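Local coordinates for protein Uly1 (Catenovulum maritimum, PDB 7DRQ) that is an ulvan lyase of polysaccharide lyase family 24 that binds calcium and probably cleaves the algal polysaccharide ulvan by beta-elimination, at residues G440-I448 / Y458-A466; I2-Q13 / K469-D480. One frame throughout, in Å; residues are numbered along the deposited sequence.

Contact 1 of 2, residues G440-I448 / Y458-A466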
loop_
_atom_site.group_PDB
_atom_site.type_symbol
_atom_site.label_atom_id
_atom_site.label_comp_id
_atom_site.label_asym_id
_atom_site.label_seq_id
_atom_site.Cartn_x
_atom_site.Cartn_y
_atom_site.Cartn_z
ATOM N N GLY A 440 11.954 19.229 -21.194
ATOM C CA GLY A 440 11.285 20.476 -20.879
ATOM C C GLY A 440 10.039 20.341 -20.029
ATOM O O GLY A 440 9.508 21.361 -19.572
ATOM N N SER A 441 9.544 19.122 -19.827
ATOM C CA SER A 441 8.447 18.895 -18.903
ATOM C C SER A 441 8.978 18.847 -17.468
ATOM O O SER A 441 10.184 18.876 -17.222
ATOM C CB SER A 441 7.714 17.600 -19.268
ATOM O OG SER A 441 8.619 16.512 -19.320
ATOM N N GLN A 442 8.058 18.749 -16.509
ATOM C CA GLN A 442 8.442 18.828 -15.107
ATOM C C GLN A 442 9.212 17.585 -14.667
ATOM O O GLN A 442 9.141 16.520 -15.281
ATOM C CB GLN A 442 7.212 18.987 -14.218
ATOM C CG GLN A 442 6.420 20.241 -14.490
ATOM C CD GLN A 442 5.061 20.168 -13.873
ATOM O OE1 GLN A 442 4.070 19.971 -14.567
ATOM N NE2 GLN A 442 5.000 20.296 -12.555
ATOM N N SER A 443 9.934 17.729 -13.564
ATOM C CA SER A 443 10.680 16.632 -12.963
ATOM C C SER A 443 10.034 16.252 -11.644
ATOM O O SER A 443 9.708 17.126 -10.828
ATOM C CB SER A 443 12.143 17.010 -12.739
ATOM O OG SER A 443 12.883 16.805 -13.931
ATOM N N PHE A 444 9.857 14.952 -11.436
ATOM C CA PHE A 444 9.214 14.436 -10.240
ATOM C C PHE A 444 10.176 13.528 -9.483
ATOM O O PHE A 444 11.065 12.899 -10.068
ATOM C CB PHE A 444 7.914 13.694 -10.606
ATOM C CG PHE A 444 6.953 14.547 -11.395
ATOM C CD1 PHE A 444 6.165 15.483 -10.756
ATOM C CD2 PHE A 444 6.882 14.446 -12.776
ATOM C CE1 PHE A 444 5.285 16.295 -11.483
ATOM C CE2 PHE A 444 6.014 15.247 -13.513
ATOM C CZ PHE A 444 5.211 16.170 -12.859
ATOM N N GLN A 445 9.976 13.485 -8.168
ATOM C CA GLN A 445 10.825 12.808 -7.200
ATOM C C GLN A 445 10.273 11.452 -6.787
ATOM O O GLN A 445 11.039 10.565 -6.373
ATOM C CB GLN A 445 10.946 13.711 -5.966
ATOM C CG GLN A 445 11.807 13.229 -4.842
ATOM C CD GLN A 445 12.190 14.385 -3.936
ATOM O OE1 GLN A 445 12.313 15.523 -4.393
ATOM N NE2 GLN A 445 12.363 14.106 -2.649
ATOM N N LYS A 446 8.962 11.280 -6.907
ATOM C CA LYS A 446 8.249 10.109 -6.409
ATOM C C LYS A 446 6.865 10.111 -7.031
ATOM O O LYS A 446 6.278 11.168 -7.234
ATOM C CB LYS A 446 8.154 10.148 -4.877
ATOM C CG LYS A 446 7.538 8.917 -4.228
ATOM C CD LYS A 446 7.317 9.163 -2.728
ATOM C CE LYS A 446 7.128 7.855 -1.961
ATOM N NZ LYS A 446 5.914 7.099 -2.400
ATOM N N GLY A 447 6.334 8.933 -7.315
ATOM C CA GLY A 447 4.958 8.863 -7.778
ATOM C C GLY A 447 4.313 7.576 -7.329
ATOM O O GLY A 447 4.996 6.569 -7.113
ATOM N N ILE A 448 2.991 7.615 -7.153
ATOM C CA ILE A 448 2.221 6.389 -6.982
ATOM C C ILE A 448 1.200 6.281 -8.103
ATOM O O ILE A 448 0.637 7.276 -8.576
ATOM C CB ILE A 448 1.531 6.273 -5.603
ATOM C CG1 ILE A 448 0.533 7.394 -5.382
ATOM C CG2 ILE A 448 2.568 6.193 -4.471
ATOM C CD1 ILE A 448 -0.200 7.274 -4.028
ATOM N N TYR A 458 -1.434 9.205 -12.187
ATOM C CA TYR A 458 -0.095 9.262 -11.605
ATOM C C TYR A 458 -0.072 10.407 -10.608
ATOM O O TYR A 458 -0.201 11.571 -10.992
ATOM C CB TYR A 458 0.961 9.457 -12.697
ATOM C CG TYR A 458 2.303 8.829 -12.407
ATOM C CD1 TYR A 458 2.575 8.231 -11.183
ATOM C CD2 TYR A 458 3.314 8.849 -13.374
ATOM C CE1 TYR A 458 3.807 7.649 -10.938
ATOM C CE2 TYR A 458 4.540 8.279 -13.137
ATOM C CZ TYR A 458 4.793 7.689 -11.924
ATOM O OH TYR A 458 6.031 7.123 -11.722
ATOM N N TYR A 459 0.115 10.067 -9.346
ATOM C CA TYR A 459 0.068 11.012 -8.231
ATOM C C TYR A 459 1.519 11.268 -7.848
ATOM O O TYR A 459 2.210 10.357 -7.381
ATOM C CB TYR A 459 -0.765 10.394 -7.105
ATOM C CG TYR A 459 -1.087 11.247 -5.896
ATOM C CD1 TYR A 459 -0.805 12.606 -5.850
ATOM C CD2 TYR A 459 -1.680 10.662 -4.780
ATOM C CE1 TYR A 459 -1.114 13.369 -4.716
ATOM C CE2 TYR A 459 -1.990 11.401 -3.660
ATOM C CZ TYR A 459 -1.702 12.747 -3.619
ATOM O OH TYR A 459 -2.028 13.440 -2.468
ATOM N N LEU A 460 1.987 12.491 -8.059
ATOM C CA LEU A 460 3.414 12.751 -8.193
ATOM C C LEU A 460 3.899 13.846 -7.249
ATOM O O LEU A 460 3.214 14.849 -7.061
ATOM C CB LEU A 460 3.725 13.170 -9.635
ATOM C CG LEU A 460 3.539 12.084 -10.688
ATOM C CD1 LEU A 460 3.238 12.701 -12.051
ATOM C CD2 LEU A 460 4.782 11.187 -10.764
ATOM N N LEU A 461 5.092 13.655 -6.686
ATOM C CA LEU A 461 5.794 14.679 -5.913
ATOM C C LEU A 461 6.795 15.390 -6.825
ATOM O O LEU A 461 7.666 14.744 -7.416
ATOM C CB LEU A 461 6.523 14.055 -4.723
ATOM C CG LEU A 461 7.460 14.953 -3.905
ATOM C CD1 LEU A 461 6.680 15.991 -3.154
ATOM C CD2 LEU A 461 8.268 14.102 -2.922
ATOM N N GLU A 462 6.678 16.712 -6.933
ATOM C CA GLU A 462 7.585 17.448 -7.812
ATOM C C GLU A 462 8.976 17.527 -7.199
ATOM O O GLU A 462 9.131 17.747 -5.996
ATOM C CB GLU A 462 7.052 18.855 -8.095
ATOM C CG GLU A 462 7.946 19.679 -9.056
ATOM C CD GLU A 462 7.240 20.939 -9.575
ATOM O OE1 GLU A 462 6.598 21.644 -8.766
ATOM O OE2 GLU A 462 7.312 21.216 -10.798
ATOM N N LYS A 463 9.988 17.343 -8.043
ATOM C CA LYS A 463 11.373 17.362 -7.612
ATOM C C LYS A 463 11.845 18.788 -7.357
ATOM O O LYS A 463 11.302 19.760 -7.887
ATOM C CB LYS A 463 12.270 16.718 -8.664
ATOM C CG LYS A 463 13.431 15.951 -8.062
ATOM C CD LYS A 463 14.008 14.972 -9.061
ATOM C CE LYS A 463 15.143 15.613 -9.832
ATOM N NZ LYS A 463 16.418 15.574 -9.066
ATOM N N GLY A 464 12.871 18.903 -6.524
ATOM C CA GLY A 464 13.518 20.179 -6.304
ATOM C C GLY A 464 12.911 21.027 -5.215
ATOM O O GLY A 464 13.360 22.165 -5.015
ATOM N N GLY A 465 11.905 20.529 -4.508
ATOM C CA GLY A 465 11.329 21.289 -3.417
ATOM C C GLY A 465 12.331 21.527 -2.299
ATOM O O GLY A 465 13.407 20.930 -2.223
ATOM N N ALA A 466 11.957 22.440 -1.408
ATOM C CA ALA A 466 12.755 22.736 -0.230
ATOM C C ALA A 466 11.860 22.748 1.001
ATOM O O ALA A 466 10.661 23.040 0.920
ATOM C CB ALA A 466 13.487 24.080 -0.372
HETATM O O HOH W 1 9.516 20.454 -12.353
HETATM O O HOH W 2 10.982 17.789 -3.925
HETATM O O HOH W 3 14.295 17.356 -4.982
HETATM O O HOH W 4 6.436 5.501 -9.538
#

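Contact 2 of 2, residues I2-Q13 / K469-D480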
loop_
_atom_site.group_PDB
_atom_site.type_symbol
_atom_site.label_atom_id
_atom_site.label_comp_id
_atom_site.label_asym_id
_atom_site.label_seq_id
_atom_site.Cartn_x
_atom_site.Cartn_y
_atom_site.Cartn_z
ATOM N N ILE A 2 -0.142 6.191 -26.380
ATOM C CA ILE A 2 -0.378 6.610 -25.006
ATOM C C ILE A 2 -0.191 8.118 -24.918
ATOM O O ILE A 2 0.805 8.660 -25.413
ATOM C CB ILE A 2 0.571 5.856 -24.066
ATOM C CG1 ILE A 2 0.191 4.371 -24.030
ATOM C CG2 ILE A 2 0.562 6.480 -22.688
ATOM C CD1 ILE A 2 1.074 3.553 -23.134
ATOM N N LYS A 3 -1.146 8.806 -24.288
ATOM C CA LYS A 3 -1.209 10.262 -24.360
ATOM C C LYS A 3 -1.476 10.854 -22.984
ATOM O O LYS A 3 -2.387 10.407 -22.281
ATOM C CB LYS A 3 -2.309 10.699 -25.341
ATOM C CG LYS A 3 -2.296 12.167 -25.728
ATOM C CD LYS A 3 -3.476 12.488 -26.653
ATOM C CE LYS A 3 -4.606 13.194 -25.909
ATOM N NZ LYS A 3 -5.961 12.826 -26.436
ATOM N N LEU A 4 -0.688 11.864 -22.614
ATOM C CA LEU A 4 -0.997 12.664 -21.435
ATOM C C LEU A 4 -2.231 13.514 -21.719
ATOM O O LEU A 4 -2.238 14.302 -22.673
ATOM C CB LEU A 4 0.197 13.549 -21.069
ATOM C CG LEU A 4 0.022 14.517 -19.887
ATOM C CD1 LEU A 4 -0.333 13.761 -18.591
ATOM C CD2 LEU A 4 1.275 15.348 -19.676
ATOM N N GLU A 5 -3.268 13.368 -20.893
ATOM C CA GLU A 5 -4.522 14.093 -21.089
ATOM C C GLU A 5 -4.700 15.274 -20.146
ATOM O O GLU A 5 -5.256 16.298 -20.553
ATOM C CB GLU A 5 -5.718 13.156 -20.922
ATOM C CG GLU A 5 -5.768 12.051 -21.959
ATOM C CD GLU A 5 -7.081 11.307 -21.946
ATOM O OE1 GLU A 5 -7.719 11.236 -20.872
ATOM O OE2 GLU A 5 -7.470 10.790 -23.013
ATOM N N HIS A 6 -4.271 15.152 -18.891
ATOM C CA HIS A 6 -4.496 16.193 -17.898
ATOM C C HIS A 6 -3.321 16.251 -16.934
ATOM O O HIS A 6 -2.727 15.221 -16.604
ATOM C CB HIS A 6 -5.796 15.954 -17.122
ATOM C CG HIS A 6 -7.018 15.938 -17.989
ATOM N ND1 HIS A 6 -7.634 14.773 -18.393
ATOM C CD2 HIS A 6 -7.729 16.950 -18.542
ATOM C CE1 HIS A 6 -8.674 15.068 -19.156
ATOM N NE2 HIS A 6 -8.751 16.382 -19.265
ATOM N N GLU A 7 -3.001 17.459 -16.476
ATOM C CA GLU A 7 -1.978 17.665 -15.456
ATOM C C GLU A 7 -2.508 18.709 -14.484
ATOM O O GLU A 7 -2.806 19.835 -14.893
ATOM C CB GLU A 7 -0.659 18.107 -16.086
ATOM C CG GLU A 7 0.449 18.300 -15.088
ATOM C CD GLU A 7 1.809 18.106 -15.709
ATOM O OE1 GLU A 7 2.732 17.744 -14.962
ATOM O OE2 GLU A 7 1.950 18.325 -16.942
ATOM N N ILE A 8 -2.643 18.333 -13.213
ATOM C CA ILE A 8 -3.406 19.086 -12.224
ATOM C C ILE A 8 -2.552 19.260 -10.978
ATOM O O ILE A 8 -2.084 18.276 -10.404
ATOM C CB ILE A 8 -4.720 18.364 -11.863
ATOM C CG1 ILE A 8 -5.557 18.112 -13.113
ATOM C CG2 ILE A 8 -5.512 19.150 -10.826
ATOM C CD1 ILE A 8 -5.778 16.639 -13.381
ATOM N N LYS A 9 -2.385 20.494 -10.525
ATOM C CA LYS A 9 -1.681 20.685 -9.266
ATOM C C LYS A 9 -2.616 20.333 -8.118
ATOM O O LYS A 9 -3.786 20.726 -8.105
ATOM C CB LYS A 9 -1.162 22.119 -9.125
ATOM C CG LYS A 9 -0.465 22.371 -7.801
ATOM C CD LYS A 9 0.408 23.627 -7.863
ATOM C CE LYS A 9 -0.367 24.877 -7.504
ATOM N NZ LYS A 9 0.524 26.093 -7.525
ATOM N N VAL A 10 -2.121 19.543 -7.177
ATOM C CA VAL A 10 -2.937 19.190 -6.027
ATOM C C VAL A 10 -2.702 20.153 -4.878
ATOM O O VAL A 10 -3.652 20.705 -4.317
ATOM C CB VAL A 10 -2.660 17.736 -5.615
ATOM C CG1 VAL A 10 -3.492 17.366 -4.371
ATOM C CG2 VAL A 10 -2.979 16.808 -6.780
ATOM N N THR A 11 -1.440 20.357 -4.504
ATOM C CA THR A 11 -1.132 21.268 -3.412
ATOM C C THR A 11 0.323 21.683 -3.517
ATOM O O THR A 11 1.139 21.011 -4.152
ATOM C CB THR A 11 -1.412 20.624 -2.042
ATOM O OG1 THR A 11 -1.168 21.571 -0.995
ATOM C CG2 THR A 11 -0.511 19.417 -1.819
ATOM N N ASP A 12 0.626 22.829 -2.907
ATOM C CA ASP A 12 1.989 23.269 -2.673
ATOM C C ASP A 12 2.397 23.071 -1.225
ATOM O O ASP A 12 3.463 23.548 -0.815
ATOM C CB ASP A 12 2.147 24.746 -3.037
ATOM C CG ASP A 12 2.095 24.992 -4.523
ATOM O OD1 ASP A 12 2.757 24.248 -5.280
ATOM O OD2 ASP A 12 1.381 25.932 -4.937
ATOM N N GLN A 13 1.566 22.381 -0.437
ATOM C CA GLN A 13 1.789 22.263 0.998
ATOM C C GLN A 13 1.829 20.812 1.462
ATOM O O GLN A 13 1.503 20.529 2.615
ATOM C CB GLN A 13 0.711 23.019 1.771
ATOM C CG GLN A 13 0.561 24.471 1.391
ATOM C CD GLN A 13 0.260 25.335 2.596
ATOM O OE1 GLN A 13 -0.599 24.997 3.410
ATOM N NE2 GLN A 13 0.977 26.452 2.726
ATOM N N LYS A 469 7.354 21.489 3.102
ATOM C CA LYS A 469 6.144 21.698 2.312
ATOM C C LYS A 469 6.515 21.618 0.838
ATOM O O LYS A 469 7.319 22.421 0.352
ATOM C CB LYS A 469 5.494 23.051 2.620
ATOM C CG LYS A 469 4.886 23.138 4.017
ATOM C CD LYS A 469 4.486 24.575 4.357
ATOM C CE LYS A 469 5.711 25.448 4.638
ATOM N NZ LYS A 469 6.440 25.036 5.889
ATOM N N ARG A 470 5.926 20.664 0.125
ATOM C CA ARG A 470 6.294 20.418 -1.263
ATOM C C ARG A 470 5.047 20.383 -2.131
ATOM O O ARG A 470 3.912 20.400 -1.641
ATOM C CB ARG A 470 7.071 19.104 -1.410
ATOM C CG ARG A 470 8.243 18.966 -0.457
ATOM C CD ARG A 470 9.493 19.570 -1.035
ATOM N NE ARG A 470 10.591 19.662 -0.073
ATOM C CZ ARG A 470 11.704 18.935 -0.130
ATOM N NH1 ARG A 470 11.876 18.039 -1.097
ATOM N NH2 ARG A 470 12.657 19.119 0.771
ATOM N N THR A 471 5.268 20.291 -3.438
ATOM C CA THR A 471 4.197 20.395 -4.422
ATOM C C THR A 471 3.928 19.030 -5.038
ATOM O O THR A 471 4.863 18.341 -5.461
ATOM C CB THR A 471 4.558 21.409 -5.513
ATOM O OG1 THR A 471 4.672 22.712 -4.921
ATOM C CG2 THR A 471 3.473 21.448 -6.584
ATOM N N THR A 472 2.652 18.647 -5.095
ATOM C CA THR A 472 2.245 17.408 -5.731
ATOM C C THR A 472 1.319 17.701 -6.900
ATOM O O THR A 472 0.620 18.720 -6.932
ATOM C CB THR A 472 1.527 16.457 -4.752
ATOM O OG1 THR A 472 0.418 17.147 -4.184
ATOM C CG2 THR A 472 2.467 16.035 -3.643
ATOM N N TYR A 473 1.318 16.774 -7.851
ATOM C CA TYR A 473 0.536 16.870 -9.066
ATOM C C TYR A 473 -0.196 15.561 -9.291
ATOM O O TYR A 473 0.230 14.501 -8.828
ATOM C CB TYR A 473 1.417 17.142 -10.288
ATOM C CG TYR A 473 1.809 18.588 -10.401
ATOM C CD1 TYR A 473 2.914 19.077 -9.730
ATOM C CD2 TYR A 473 1.050 19.469 -11.157
ATOM C CE1 TYR A 473 3.268 20.414 -9.820
ATOM C CE2 TYR A 473 1.395 20.802 -11.252
ATOM C CZ TYR A 473 2.499 21.266 -10.581
ATOM O OH TYR A 473 2.844 22.601 -10.678
ATOM N N LEU A 474 -1.283 15.653 -10.045
ATOM C CA LEU A 474 -1.958 14.499 -10.612
ATOM C C LEU A 474 -1.829 14.546 -12.126
ATOM O O LEU A 474 -2.170 15.562 -12.747
ATOM C CB LEU A 474 -3.439 14.482 -10.231
ATOM C CG LEU A 474 -4.317 13.516 -11.043
ATOM C CD1 LEU A 474 -3.910 12.059 -10.788
ATOM C CD2 LEU A 474 -5.812 13.722 -10.723
ATOM N N GLN A 475 -1.359 13.454 -12.723
ATOM C CA GLN A 475 -1.387 13.308 -14.173
ATOM C C GLN A 475 -2.368 12.212 -14.564
ATOM O O GLN A 475 -2.457 11.174 -13.897
ATOM C CB GLN A 475 -0.002 12.994 -14.744
ATOM C CG GLN A 475 0.963 14.177 -14.678
ATOM C CD GLN A 475 2.234 13.938 -15.463
ATOM O OE1 GLN A 475 2.467 12.841 -15.979
ATOM N NE2 GLN A 475 3.075 14.967 -15.550
ATOM N N ILE A 476 -3.127 12.459 -15.627
ATOM C CA ILE A 476 -4.069 11.479 -16.162
ATOM C C ILE A 476 -3.586 11.135 -17.564
ATOM O O ILE A 476 -3.554 11.997 -18.455
ATOM C CB ILE A 476 -5.514 11.988 -16.156
ATOM C CG1 ILE A 476 -5.907 12.424 -14.740
ATOM C CG2 ILE A 476 -6.473 10.896 -16.628
ATOM C CD1 ILE A 476 -7.277 13.097 -14.665
ATOM N N ILE A 477 -3.176 9.885 -17.745
ATOM C CA ILE A 477 -2.517 9.431 -18.958
ATOM C C ILE A 477 -3.368 8.315 -19.547
ATOM O O ILE A 477 -3.665 7.325 -18.868
ATOM C CB ILE A 477 -1.079 8.961 -18.683
ATOM C CG1 ILE A 477 -0.186 10.142 -18.255
ATOM C CG2 ILE A 477 -0.498 8.286 -19.908
ATOM C CD1 ILE A 477 1.137 9.703 -17.582
ATOM N N ASN A 478 -3.788 8.496 -20.794
ATOM C CA ASN A 478 -4.617 7.513 -21.475
ATOM C C ASN A 478 -3.741 6.372 -21.972
ATOM O O ASN A 478 -2.815 6.591 -22.759
ATOM C CB ASN A 478 -5.357 8.175 -22.641
ATOM C CG ASN A 478 -6.512 7.347 -23.136
ATOM O OD1 ASN A 478 -6.393 6.135 -23.298
ATOM N ND2 ASN A 478 -7.648 7.995 -23.378
ATOM N N LEU A 479 -4.030 5.151 -21.519
ATOM C CA LEU A 479 -3.225 4.013 -21.947
ATOM C C LEU A 479 -3.605 3.501 -23.329
ATOM O O LEU A 479 -2.962 2.564 -23.817
ATOM C CB LEU A 479 -3.323 2.882 -20.919
ATOM C CG LEU A 479 -2.750 3.287 -19.565
ATOM C CD1 LEU A 479 -2.982 2.206 -18.504
ATOM C CD2 LEU A 479 -1.274 3.576 -19.707
ATOM N N ASP A 480 -4.617 4.093 -23.971
ATOM C CA ASP A 480 -4.974 3.750 -25.345
ATOM C C ASP A 480 -5.260 2.251 -25.482
ATOM O O ASP A 480 -4.709 1.563 -26.345
ATOM C CB ASP A 480 -3.866 4.207 -26.298
ATOM C CG ASP A 480 -4.325 4.311 -27.742
ATOM O OD1 ASP A 480 -5.543 4.435 -27.993
ATOM O OD2 ASP A 480 -3.448 4.254 -28.623
#

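Contact 1 of 2, residues G440-I448 / Y458-A466
The Phe444 ring takes Leu460 CD1 over one face. This CH-pi contact is nearly central: the methyl lies 3.9 Å from the ring centroid and only 4° off the normal. At the ring edge, near its plane, comes the Leu461 carbonyl. The two side chains of Phe444 and Leu460 cross at about a right angle, and Leu460 CB reaches Phe444 CD1 at 3.5 Å. The other Leu460 methyl, CD2, sits over the centre of one face of the Tyr458 ring; the leucine thus places one methyl on each of two aromatic rings. Ile448 O approaches the edge of the Tyr458 ring at CD1 (3.4 Å). Tyr458 CE1 packs against CA of Gly447, which has no side chain to hinder the ring. The segments belong to a beta hairpin of strands 444-452 and 455-462, part of one blade of a beta-propeller. Ile448 and Tyr459 form an antiparallel hydrogen-bonded pair, joined N to O in both directions. On the face opposite Leu460, the Ile448 and Tyr459 side chains run side by side, with CG1 of Ile448 3.7 Å from CB of Tyr459. The Tyr459 hydroxyl bonds to Thr63 O, and Lys446 NZ to Pro48 O and His49 ND1. Strand 408-415 adds Leu414 beside Phe444, Tyr458 and Leu460. At the hairpin's open end, Gln442 NE2 donates to Glu462 OE2 at 3.0 Å. OE2 lies in the plane of the Gln442 amide, but NE2 meets the Glu462 carboxylate from above its plane; the two planes are 65° apart. Glu462 reaches this point with CG anti to its own N (chi1 -178°) and an extended chain. A water that accepts from Ser443 N also donates to the same OE2. Gln445 OE1 receives two waters: one also donates to Glu462 O and accepts from Gly465 N, and the other also accepts from Gly464 N.

Contact 2 of 2, residues I2-Q13 / K469-D480
The Glu5 side chain crosses that of Asn478 at a slant. Its CB lies 3.5 Å from Ile476 O. CG and CD pass along Asn478 CB, with CD at 3.6 Å. At the tip, OE2 accepts from Asn478 ND2 at 2.8 Å; the donor stands above the carboxylate plane. OE1 forms a salt bridge with Lys455. Asn478 OD1 accepts from Asp480 N in an Asx turn, so both ends of the amide are held. The backbone N-H groups of Glu5 and His6 both point to Ile476 O, the second over a longer distance: a classic beta bulge. Val10 and Thr11 form another opposite Thr472. Glu7 OE1 takes Gln475 NE2 at 2.9 Å, with carboxylate and amide planes nearly perpendicular. Lys9 CG lies over one face of the Tyr473 ring, towards its rim. Ile8 CD1 packs on Leu474 CD2 at 3.9 Å. The antiparallel pairing of the N-terminal strand with the C-terminal one is the "velcro" closure of a beta-propeller. Strand 469-478 lies between strands 3-15 and 455-462. The Ile8, Leu474 and Ile476 face meets Tyr79 of strand 73-80, while Ile2, Leu4 and Ile477 face strand 432-436.

Both contacts belong to one four-stranded antiparallel sheet. Contact 1 joins strands close in sequence, a hairpin; contact 2 joins the two chain ends and closes the ring of blades. Strands 455-462 and 469-478 are neighbours, linked by backbone bonds such as Leu460 N to Tyr473 O (2.8 Å). Each contact is partly buried. Contact 1 draws its apolar side from aromatic rings and uses bound waters at its rim. Contact 2 buries more surface, 1187 against 740 Å², and has more exposed side chains. It relies on a long backbone ladder, two bulges, amide-carboxylate pairs and aliphatic packing. Both lie away from the calcium sites.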